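Local coordinates for protein putative aspartyl-tRNA synthetase (Leishmania major, PDB 6OD8) that probably attaches L-aspartate to its cognate tRNA(Asp) at the expense of ATP, as a class II aminoacyl-tRNA synthetase of the cytoplasm, at residues I220-Q224 / L545-F549. Numbering follows the deposited sequence.
Sequences IFRLQ and LASLF
With CG turned anti to its carbonyl carbon (chi1 -70°), Phe221 sends its ring off helix 215-237 into the bend of 545-549, while in Leu548 the first torsion sets CG anti to its own backbone N and the turn about the next bond then puts CD1 over that ring. The methyl is centred on one face: Leu548 CD1 stands 3.6 Å from the centroid of the Phe221 ring and only 8° off its normal, the geometry of a CH-pi contact. Across the contact, the far end of the ring lies mainly against backbone atoms. Phe221 CE2 approaches the backbone N of Leu548 to 3.4 Å, and Ser547 C lies 3.6 Å from Phe221 CZ, close to the ring plane. Beside it on the helix, Ile220 turns CG2 to Leu545 O, 3.4 Å away, and rests the same methyl against Ala546.

One direct polar bond crosses the contact. Gln224 NE2 donates to Ala546 O at 3.0 Å; the acceptor lies in the plane of the Gln224 amide, but the donor sits above the carbonyl plane and the N-H...O angle of 135° shows a bent bond. A water accepts a second hydrogen bond from Gln224 NE2 and another from Leu548 N, so one amide nitrogen serves the loop at two points and the buried Leu548 N-H is satisfied.

Every touching residue is buried. Arg208 binds the carbonyl oxygens of Ser547 and Leu548 from the same chain, and Ile243 and His244 of the second subunit pack on Leu548 and Gln224. The arrangement thus ties the motif 1 helix, 215-237, to the loop that follows the motif 3 helix, 530-538, at the subunit interface of the class II synthetase dimer.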
# COMPACT_ATOMS: atom_id res chain seq x y z
N ILE A 220 -6.99 9.79 14.58
CA ILE A 220 -7.71 8.94 13.63
C ILE A 220 -6.81 8.53 12.47
O ILE A 220 -6.79 7.36 12.06
CB ILE A 220 -8.97 9.67 13.12
CG1 ILE A 220 -10.00 9.78 14.23
CG2 ILE A 220 -9.54 8.96 11.92
CD1 ILE A 220 -11.18 10.71 13.88
N PHE A 221 -6.01 9.46 11.95
CA PHE A 221 -5.25 9.10 10.76
C PHE A 221 -3.96 8.37 11.09
O PHE A 221 -3.47 7.60 10.26
CB PHE A 221 -5.03 10.34 9.90
CG PHE A 221 -6.30 10.80 9.26
CD1 PHE A 221 -6.98 11.90 9.74
CD2 PHE A 221 -6.86 10.06 8.22
CE1 PHE A 221 -8.18 12.29 9.16
CE2 PHE A 221 -8.07 10.43 7.66
CZ PHE A 221 -8.72 11.56 8.13
N ARG A 222 -3.41 8.55 12.30
CA ARG A 222 -2.36 7.64 12.75
C ARG A 222 -2.90 6.21 12.86
O ARG A 222 -2.21 5.26 12.48
CB ARG A 222 -1.80 8.12 14.09
CG ARG A 222 -1.02 9.45 13.99
CD ARG A 222 -0.60 9.94 15.38
NE ARG A 222 0.29 8.96 15.98
CZ ARG A 222 1.62 9.00 15.89
NH1 ARG A 222 2.21 9.99 15.23
NH2 ARG A 222 2.36 8.06 16.47
N LEU A 223 -4.11 6.05 13.40
CA LEU A 223 -4.69 4.71 13.48
C LEU A 223 -5.00 4.15 12.10
O LEU A 223 -4.80 2.96 11.85
CB LEU A 223 -5.95 4.72 14.36
CG LEU A 223 -5.66 5.03 15.83
CD1 LEU A 223 -6.97 5.34 16.56
CD2 LEU A 223 -4.93 3.87 16.49
N GLN A 224 -5.44 4.99 11.17
CA GLN A 224 -5.65 4.52 9.81
C GLN A 224 -4.35 3.95 9.22
O GLN A 224 -4.36 2.88 8.58
CB GLN A 224 -6.18 5.65 8.92
CG GLN A 224 -6.78 5.15 7.58
CD GLN A 224 -6.61 6.16 6.46
OE1 GLN A 224 -5.53 6.29 5.88
NE2 GLN A 224 -7.66 6.90 6.17
N LEU A 545 -14.82 11.50 8.61
CA LEU A 545 -13.85 11.71 9.68
C LEU A 545 -12.64 10.80 9.54
O LEU A 545 -11.63 11.04 10.21
CB LEU A 545 -14.49 11.50 11.05
CG LEU A 545 -15.66 12.45 11.37
CD1 LEU A 545 -16.31 12.14 12.72
CD2 LEU A 545 -15.20 13.92 11.35
N ALA A 546 -12.72 9.75 8.71
CA ALA A 546 -11.64 8.78 8.55
C ALA A 546 -11.09 8.74 7.14
O ALA A 546 -10.42 7.77 6.75
CB ALA A 546 -12.11 7.38 8.97
N SER A 547 -11.35 9.78 6.35
CA SER A 547 -10.83 9.88 4.99
C SER A 547 -10.16 11.24 4.90
O SER A 547 -10.77 12.26 5.22
CB SER A 547 -11.95 9.75 3.95
OG SER A 547 -11.45 9.87 2.62
N LEU A 548 -8.88 11.25 4.51
CA LEU A 548 -8.05 12.44 4.67
C LEU A 548 -8.63 13.63 3.91
O LEU A 548 -8.80 14.72 4.47
CB LEU A 548 -6.63 12.11 4.20
CG LEU A 548 -5.37 12.75 4.74
CD1 LEU A 548 -5.40 12.86 6.26
CD2 LEU A 548 -4.14 11.94 4.23
N PHE A 549 -8.93 13.46 2.62
CA PHE A 549 -9.52 14.51 1.80
C PHE A 549 -10.71 13.87 1.11
O PHE A 549 -10.57 13.33 0.00
CB PHE A 549 -8.52 15.07 0.78
CG PHE A 549 -7.31 15.69 1.42
CD1 PHE A 549 -7.38 16.99 1.94
CD2 PHE A 549 -6.12 14.97 1.54
CE1 PHE A 549 -6.25 17.58 2.55
CE2 PHE A 549 -4.98 15.54 2.15
CZ PHE A 549 -5.05 16.84 2.65
O HOH W 1 -7.50 8.69 3.72